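Local coordinates for protein 5,10-methylenetetrahydromethanopterin reductase (Methanopyrus kandleri, PDB 1EZW) that catalyses the reversible reduction of methylenetetrahydromethanopterin to methyltetrahydromethanopterin with coenzyme F420 in the methanogenic pathway from carbon dioxide, at residues I181-T185 / A206-E212; G192-S198 / I224-T230. All coordinates share one frame; numbering follows the deposited sequence.

Contact 1: residues I181-T185 / A206-E212; sequences IMLKT and AVPKIEE
The carboxylate of Glu212 is met on the same side of its plane by two lysines, both only modestly tilted from that plane. At one oxygen it is carbon that approaches: Lys184 CE lies 3.0 Å from Glu212 OE2, tight for such a pair, while Lys184 NZ stays 4.3 Å from OE2 and forms its salt bridge with Glu216. At the other oxygen, the modelled conformer of Lys209, one of two, offers NZ to OE1 in a weak salt bridge within its own helix. Lys184 can stretch along the neighbouring helix because CG is anti to its backbone N (chi1 -165°) and the chain bends only at chi4. Helices 180-189 and 200-216 are successive outer helices of the (beta/alpha)8 barrel, and their segments run at 50° with axes 7.2 Å apart. Leu183 fills the angle between them. Its CD1 methyl rests against Ala206 CB at 3.7 Å, its CD2 sits on Ile210 CG1, also at 3.7 Å, and its CB faces that of Lys209. The backbones come close enough for two reciprocal CA-H...O contacts, from Ile210 CA to Leu183 O and from Lys184 CA to Lys209 O, each 3.6 Å. No hydrogen bond spans the segments. Helix 127-142 also borders helix 180-189, its Ala128 touching Thr185 and Met182.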
ATOM      1  N   ILE A 181      30.208  28.359  -5.686  1.00 28.07           N
ATOM      2  CA  ILE A 181      29.294  29.016  -4.762  1.00 28.83           C
ATOM      3  C   ILE A 181      28.349  27.996  -4.116  1.00 27.22           C
ATOM      4  O   ILE A 181      28.142  28.005  -2.900  1.00 25.83           O
ATOM      5  CB  ILE A 181      28.448  30.099  -5.467  1.00 31.67           C
ATOM      6  CG1 ILE A 181      29.366  31.135  -6.115  1.00 33.90           C
ATOM      7  CG2 ILE A 181      27.526  30.785  -4.443  1.00 32.33           C
ATOM      8  CD1 ILE A 181      28.616  32.075  -7.042  1.00 37.69           C
ATOM      9  N   MET A 182      27.765  27.120  -4.925  1.00 25.88           N
ATOM     10  CA  MET A 182      26.865  26.122  -4.351  1.00 24.39           C
ATOM     11  C   MET A 182      27.599  25.128  -3.469  1.00 22.40           C
ATOM     12  O   MET A 182      27.086  24.699  -2.435  1.00 23.09           O
ATOM     13  CB  MET A 182      26.122  25.390  -5.471  1.00 26.29           C
ATOM     14  CG  MET A 182      25.092  26.253  -6.134  1.00 28.60           C
ATOM     15  SD  MET A 182      23.765  26.717  -4.969  1.00 30.09           S
ATOM     16  CE  MET A 182      22.828  27.647  -6.000  1.00 31.21           C
ATOM     17  N   LEU A 183      28.808  24.740  -3.861  1.00 21.68           N
ATOM     18  CA  LEU A 183      29.576  23.800  -3.050  1.00 21.42           C
ATOM     19  C   LEU A 183      29.914  24.396  -1.704  1.00 22.50           C
ATOM     20  O   LEU A 183      29.823  23.735  -0.685  1.00 21.43           O
ATOM     21  CB  LEU A 183      30.874  23.386  -3.764  1.00 22.75           C
ATOM     22  CG  LEU A 183      30.734  22.446  -4.977  1.00 24.04           C
ATOM     23  CD1 LEU A 183      32.069  22.421  -5.747  1.00 21.99           C
ATOM     24  CD2 LEU A 183      30.379  21.011  -4.492  1.00 23.63           C
ATOM     25  N   LYS A 184      30.327  25.662  -1.699  1.00 22.33           N
ATOM     26  CA  LYS A 184      30.660  26.293  -0.431  1.00 23.22           C
ATOM     27  C   LYS A 184      29.401  26.451   0.465  1.00 21.60           C
ATOM     28  O   LYS A 184      29.426  26.195   1.671  1.00 19.85           O
ATOM     29  CB  LYS A 184      31.302  27.654  -0.730  1.00 24.58           C
ATOM     30  CG  LYS A 184      31.994  28.248   0.442  1.00 29.56           C
ATOM     31  CD  LYS A 184      32.709  29.548   0.010  1.00 32.78           C
ATOM     32  CE  LYS A 184      33.483  30.136   1.181  1.00 36.06           C
ATOM     33  NZ  LYS A 184      32.562  30.287   2.332  1.00 42.38           N
ATOM     34  N   THR A 185      28.295  26.849  -0.151  1.00 21.07           N
ATOM     35  CA  THR A 185      27.043  27.008   0.598  1.00 20.27           C
ATOM     36  C   THR A 185      26.606  25.669   1.215  1.00 20.21           C
ATOM     37  O   THR A 185      26.139  25.607   2.348  1.00 20.56           O
ATOM     38  CB  THR A 185      25.930  27.525  -0.345  1.00 21.49           C
ATOM     39  OG1 THR A 185      26.354  28.786  -0.900  1.00 23.66           O
ATOM     40  CG2 THR A 185      24.583  27.718   0.422  1.00 21.02           C
ATOM     41  N   ALA A 206      35.931  19.479  -6.036  1.00 26.46           N
ATOM     42  CA  ALA A 206      34.773  19.844  -5.231  1.00 25.75           C
ATOM     43  C   ALA A 206      34.892  19.780  -3.730  1.00 24.11           C
ATOM     44  O   ALA A 206      34.378  20.679  -3.036  1.00 24.51           O
ATOM     45  CB  ALA A 206      33.526  19.008  -5.682  1.00 23.91           C
ATOM     46  N   VAL A 207      35.538  18.740  -3.197  1.00 23.88           N
ATOM     47  CA  VAL A 207      35.607  18.572  -1.762  1.00 25.28           C
ATOM     48  C   VAL A 207      36.273  19.717  -1.009  1.00 26.45           C
ATOM     49  O   VAL A 207      35.779  20.116   0.044  1.00 25.62           O
ATOM     50  CB  VAL A 207      36.185  17.178  -1.385  1.00 25.14           C
ATOM     51  CG1 VAL A 207      36.373  17.029   0.097  1.00 26.52           C
ATOM     52  CG2 VAL A 207      35.167  16.093  -1.847  1.00 25.23           C
ATOM     53  N   PRO A 208      37.423  20.225  -1.498  1.00 26.99           N
ATOM     54  CA  PRO A 208      38.043  21.349  -0.776  1.00 26.81           C
ATOM     55  C   PRO A 208      37.088  22.558  -0.644  1.00 26.79           C
ATOM     56  O   PRO A 208      37.137  23.289   0.346  1.00 26.16           O
ATOM     57  CB  PRO A 208      39.276  21.666  -1.640  1.00 27.80           C
ATOM     58  CG  PRO A 208      39.657  20.279  -2.135  1.00 28.50           C
ATOM     59  CD  PRO A 208      38.272  19.800  -2.618  1.00 27.47           C
ATOM     60  N   LYS A 209      36.238  22.773  -1.641  0.60 25.73           N
ATOM     61  CA  LYS A 209      35.308  23.884  -1.564  0.60 26.59           C
ATOM     62  C   LYS A 209      34.180  23.623  -0.585  0.60 24.96           C
ATOM     63  O   LYS A 209      33.725  24.540   0.098  0.60 24.60           O
ATOM     64  CB  LYS A 209      34.798  24.251  -2.951  0.60 27.89           C
ATOM     65  CG  LYS A 209      35.715  25.276  -3.617  0.60 32.98           C
ATOM     66  CD  LYS A 209      35.713  26.580  -2.795  0.60 32.97           C
ATOM     67  CE  LYS A 209      36.568  27.695  -3.420  0.60 33.67           C
ATOM     68  NZ  LYS A 209      38.003  27.320  -3.495  0.60 34.62           N
ATOM     69  N   ILE A 210      33.722  22.370  -0.515  1.00 23.10           N
ATOM     70  CA  ILE A 210      32.714  22.014   0.463  1.00 22.82           C
ATOM     71  C   ILE A 210      33.375  22.215   1.838  1.00 24.06           C
ATOM     72  O   ILE A 210      32.795  22.785   2.759  1.00 23.17           O
ATOM     73  CB  ILE A 210      32.293  20.502   0.308  1.00 21.31           C
ATOM     74  CG1 ILE A 210      31.597  20.337  -1.053  1.00 21.68           C
ATOM     75  CG2 ILE A 210      31.481  20.054   1.545  1.00 21.85           C
ATOM     76  CD1 ILE A 210      31.375  18.840  -1.448  1.00 20.74           C
ATOM     77  N   GLU A 211      34.626  21.770   1.965  1.00 24.71           N
ATOM     78  CA  GLU A 211      35.304  21.880   3.249  1.00 24.32           C
ATOM     79  C   GLU A 211      35.477  23.337   3.667  1.00 23.13           C
ATOM     80  O   GLU A 211      35.372  23.641   4.845  1.00 24.46           O
ATOM     81  CB  GLU A 211      36.675  21.178   3.210  1.00 26.52           C
ATOM     82  CG  GLU A 211      37.347  21.198   4.587  1.00 29.36           C
ATOM     83  CD  GLU A 211      38.542  20.277   4.687  1.00 34.66           C
ATOM     84  OE1 GLU A 211      39.253  20.114   3.672  1.00 36.48           O
ATOM     85  OE2 GLU A 211      38.780  19.735   5.799  1.00 35.49           O
ATOM     86  N   GLU A 212      35.717  24.221   2.714  1.00 23.88           N
ATOM     87  CA  GLU A 212      35.881  25.651   3.015  1.00 25.04           C
ATOM     88  C   GLU A 212      34.600  26.218   3.646  1.00 25.12           C
ATOM     89  O   GLU A 212      34.636  26.965   4.632  1.00 24.67           O
ATOM     90  CB  GLU A 212      36.191  26.387   1.733  1.00 26.31           C
ATOM     91  CG  GLU A 212      36.561  27.839   1.909  1.00 32.40           C
ATOM     92  CD  GLU A 212      36.843  28.439   0.557  1.00 35.15           C
ATOM     93  OE1 GLU A 212      37.681  27.874  -0.174  1.00 40.47           O
ATOM     94  OE2 GLU A 212      36.228  29.449   0.207  1.00 39.46           O
TER

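Contact 2: residues G192-S198 / I224-T230; sequences GVLVNAS and IDVAAYT
With Leu194 CG set anti to its carbonyl carbon (chi1 -61°) and Tyr229 chi1 at -105°, well off a staggered value, the leucine comes to lie over one face of the phenol ring. Leu194 CB stands almost exactly above the ring centre, 4.2 Å from the centroid in a CH-pi contact, and Leu194 CD1 reaches toward the phenol end, 3.4 Å from Tyr229 OH. Asn196 approaches instead at the ring edge: its ND2 lies near the ring plane, 3.4 Å from Tyr229 CD2, with the amide turned 26° from the ring. Trp35 meets the same tyrosine edge-to-face, and the buried Tyr229 OH has no polar partner in the model. The two strands are parallel neighbours in the barrel wall, joined through helix 200-216 in a beta-alpha-beta crossover. Bonds alternate between them: Val193 N to Asp225 O, Ala227 N to Val193 O at 2.8 Å, Val195 N to Ala227 O at 2.9 Å and nearly straight, and Tyr229 N to Val195 O. A weaker one follows from the N of Ala197, last residue of the inverse gamma turn centred on Asn196, to Tyr229 O. Leu194, Ala227 and Tyr229 share the face turned into the barrel, and Leu194 CD2 packs on Ala227 CB at 3.6 Å. On the face that carries Val193, Val195 and Ala228, Phe203 of helix 200-216 touches both Val195 and Ala228. Near the strand starts, Val193 CG2 meets Ile224 CG2 at 3.7 Å, while Asp225 turns its carboxylate to Tyr174, Thr320 and Gln321.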
ATOM      1  N   GLY A 192      24.474  17.101   3.614  1.00 19.31           N
ATOM      2  CA  GLY A 192      25.123  16.403   2.521  1.00 19.60           C
ATOM      3  C   GLY A 192      25.102  17.184   1.229  1.00 19.13           C
ATOM      4  O   GLY A 192      24.367  18.166   1.086  1.00 18.86           O
ATOM      5  N   VAL A 193      25.906  16.739   0.267  1.00 19.14           N
ATOM      6  CA  VAL A 193      26.001  17.399  -1.008  1.00 19.92           C
ATOM      7  C   VAL A 193      25.847  16.380  -2.129  1.00 21.99           C
ATOM      8  O   VAL A 193      26.493  15.339  -2.125  1.00 22.29           O
ATOM      9  CB  VAL A 193      27.392  18.102  -1.150  1.00 22.94           C
ATOM     10  CG1 VAL A 193      27.376  19.050  -2.374  1.00 22.73           C
ATOM     11  CG2 VAL A 193      27.738  18.833   0.137  1.00 24.24           C
ATOM     12  N   LEU A 194      24.977  16.672  -3.086  1.00 19.69           N
ATOM     13  CA  LEU A 194      24.768  15.792  -4.229  1.00 20.69           C
ATOM     14  C   LEU A 194      25.507  16.403  -5.395  1.00 21.67           C
ATOM     15  O   LEU A 194      25.128  17.459  -5.935  1.00 21.03           O
ATOM     16  CB  LEU A 194      23.257  15.693  -4.541  1.00 21.39           C
ATOM     17  CG  LEU A 194      22.456  15.115  -3.369  1.00 24.73           C
ATOM     18  CD1 LEU A 194      20.941  15.329  -3.593  1.00 24.27           C
ATOM     19  CD2 LEU A 194      22.764  13.640  -3.231  1.00 27.37           C
ATOM     20  N   VAL A 195      26.611  15.759  -5.762  1.00 20.08           N
ATOM     21  CA  VAL A 195      27.432  16.231  -6.866  1.00 22.94           C
ATOM     22  C   VAL A 195      27.272  15.322  -8.073  1.00 22.97           C
ATOM     23  O   VAL A 195      27.511  14.124  -7.981  1.00 21.65           O
ATOM     24  CB  VAL A 195      28.910  16.257  -6.424  1.00 22.91           C
ATOM     25  CG1 VAL A 195      29.806  16.758  -7.575  1.00 24.50           C
ATOM     26  CG2 VAL A 195      29.047  17.126  -5.202  1.00 24.18           C
ATOM     27  N   ASN A 196      26.842  15.898  -9.187  0.65 23.94           N
ATOM     28  CA  ASN A 196      26.682  15.158 -10.424  0.65 25.52           C
ATOM     29  C   ASN A 196      28.073  14.939 -11.006  0.65 25.33           C
ATOM     30  O   ASN A 196      28.583  15.795 -11.738  0.65 25.36           O
ATOM     31  CB  ASN A 196      25.832  15.948 -11.428  0.65 28.92           C
ATOM     32  CG  ASN A 196      24.337  15.812 -11.170  0.65 32.85           C
ATOM     33  OD1 ASN A 196      23.527  16.564 -11.716  0.65 36.92           O
ATOM     34  ND2 ASN A 196      23.964  14.836 -10.368  0.65 33.71           N
ATOM     35  N   ALA A 197      28.691  13.825 -10.629  1.00 23.81           N
ATOM     36  CA  ALA A 197      30.024  13.477 -11.149  1.00 24.00           C
ATOM     37  C   ALA A 197      30.310  12.042 -10.794  1.00 24.08           C
ATOM     38  O   ALA A 197      29.775  11.530  -9.807  1.00 23.59           O
ATOM     39  CB  ALA A 197      31.103  14.416 -10.514  1.00 22.55           C
ATOM     40  N   SER A 198      31.207  11.401 -11.557  1.00 23.06           N
ATOM     41  CA  SER A 198      31.526  10.002 -11.332  1.00 22.76           C
ATOM     42  C   SER A 198      33.028   9.694 -11.247  1.00 24.12           C
ATOM     43  O   SER A 198      33.407   8.529 -11.161  1.00 24.70           O
ATOM     44  CB  SER A 198      30.921   9.173 -12.491  1.00 24.83           C
ATOM     45  OG  SER A 198      29.527   9.461 -12.644  1.00 25.35           O
ATOM     46  N   ILE A 224      29.581  16.079   6.851  1.00 29.40           N
ATOM     47  CA  ILE A 224      28.922  16.185   5.571  1.00 27.20           C
ATOM     48  C   ILE A 224      29.026  14.928   4.724  1.00 26.52           C
ATOM     49  O   ILE A 224      30.101  14.375   4.518  1.00 26.11           O
ATOM     50  CB  ILE A 224      29.494  17.400   4.813  1.00 28.17           C
ATOM     51  CG1 ILE A 224      29.315  18.641   5.712  1.00 29.31           C
ATOM     52  CG2 ILE A 224      28.782  17.590   3.462  1.00 27.07           C
ATOM     53  CD1 ILE A 224      29.985  19.857   5.225  1.00 33.44           C
ATOM     54  N   ASP A 225      27.866  14.446   4.287  1.00 23.67           N
ATOM     55  CA  ASP A 225      27.817  13.260   3.438  1.00 21.55           C
ATOM     56  C   ASP A 225      28.029  13.729   2.000  1.00 21.02           C
ATOM     57  O   ASP A 225      27.146  14.364   1.401  1.00 20.65           O
ATOM     58  CB  ASP A 225      26.442  12.566   3.624  1.00 21.49           C
ATOM     59  CG  ASP A 225      26.354  11.214   2.909  1.00 23.99           C
ATOM     60  OD1 ASP A 225      27.406  10.597   2.662  1.00 21.17           O
ATOM     61  OD2 ASP A 225      25.227  10.746   2.630  1.00 21.43           O
ATOM     62  N   VAL A 226      29.211  13.457   1.430  1.00 19.88           N
ATOM     63  CA  VAL A 226      29.494  13.848   0.055  1.00 19.62           C
ATOM     64  C   VAL A 226      29.003  12.726  -0.861  1.00 20.27           C
ATOM     65  O   VAL A 226      29.607  11.651  -0.937  1.00 20.26           O
ATOM     66  CB  VAL A 226      31.025  14.079  -0.157  1.00 21.58           C
ATOM     67  CG1 VAL A 226      31.308  14.484  -1.580  1.00 21.47           C
ATOM     68  CG2 VAL A 226      31.481  15.214   0.758  1.00 21.95           C
ATOM     69  N   ALA A 227      27.906  13.003  -1.562  1.00 19.14           N
ATOM     70  CA  ALA A 227      27.260  11.998  -2.413  1.00 21.43           C
ATOM     71  C   ALA A 227      27.532  12.188  -3.871  1.00 21.42           C
ATOM     72  O   ALA A 227      27.291  13.268  -4.439  1.00 23.72           O
ATOM     73  CB  ALA A 227      25.749  12.022  -2.158  1.00 18.64           C
ATOM     74  N   ALA A 228      28.063  11.144  -4.505  1.00 19.58           N
ATOM     75  CA  ALA A 228      28.327  11.215  -5.921  1.00 19.87           C
ATOM     76  C   ALA A 228      27.113  10.708  -6.693  1.00 19.60           C
ATOM     77  O   ALA A 228      26.767   9.542  -6.561  1.00 18.68           O
ATOM     78  CB  ALA A 228      29.551  10.327  -6.269  1.00 20.35           C
ATOM     79  N   TYR A 229      26.461  11.591  -7.440  0.55 19.64           N
ATOM     80  CA  TYR A 229      25.314  11.205  -8.266  0.55 21.05           C
ATOM     81  C   TYR A 229      25.981  10.742  -9.569  0.55 22.10           C
ATOM     82  O   TYR A 229      26.312  11.558 -10.440  0.55 21.83           O
ATOM     83  CB  TYR A 229      24.418  12.436  -8.493  0.55 22.23           C
ATOM     84  CG  TYR A 229      23.115  12.465  -7.689  0.55 23.99           C
ATOM     85  CD1 TYR A 229      22.988  11.788  -6.473  0.55 24.97           C
ATOM     86  CD2 TYR A 229      22.038  13.227  -8.130  0.55 24.77           C
ATOM     87  CE1 TYR A 229      21.795  11.878  -5.709  0.55 26.85           C
ATOM     88  CE2 TYR A 229      20.860  13.325  -7.387  0.55 25.95           C
ATOM     89  CZ  TYR A 229      20.743  12.654  -6.183  0.55 26.62           C
ATOM     90  OH  TYR A 229      19.582  12.799  -5.443  0.55 26.97           O
ATOM     91  N   THR A 230      26.164   9.429  -9.706  1.00 20.69           N
ATOM     92  CA  THR A 230      26.873   8.859 -10.854  1.00 22.04           C
ATOM     93  C   THR A 230      26.082   8.315 -12.025  1.00 23.37           C
ATOM     94  O   THR A 230      24.868   8.098 -11.937  1.00 23.33           O
ATOM     95  CB  THR A 230      27.764   7.683 -10.395  1.00 20.59           C
ATOM     96  OG1 THR A 230      26.943   6.520 -10.139  1.00 20.35           O
ATOM     97  CG2 THR A 230      28.521   8.041  -9.097  1.00 21.39           C
TER

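In the fold
Contacts 1 and 2 belong to one sector of the TIM barrel, their centres 12 Å apart. Their segments alternate along the chain: helix 180-189, strand 192-196, helix 200-216, strand 225-229. Contact 2 lies in the barrel wall, about 7 Å from the centre of the chain, and contact 1 in the surrounding helical layer at about 16 Å. The layers meet directly: Ile210 CD1 and Leu183 CD2 pack on Val193, Leu183 CD2 also on Val195, and Ile210 CG2 on Ile224 CD1. Helix pair and strand pair thus share an apolar interface, while the opposite face of the strands, with Leu194 and Tyr229, lines the barrel interior.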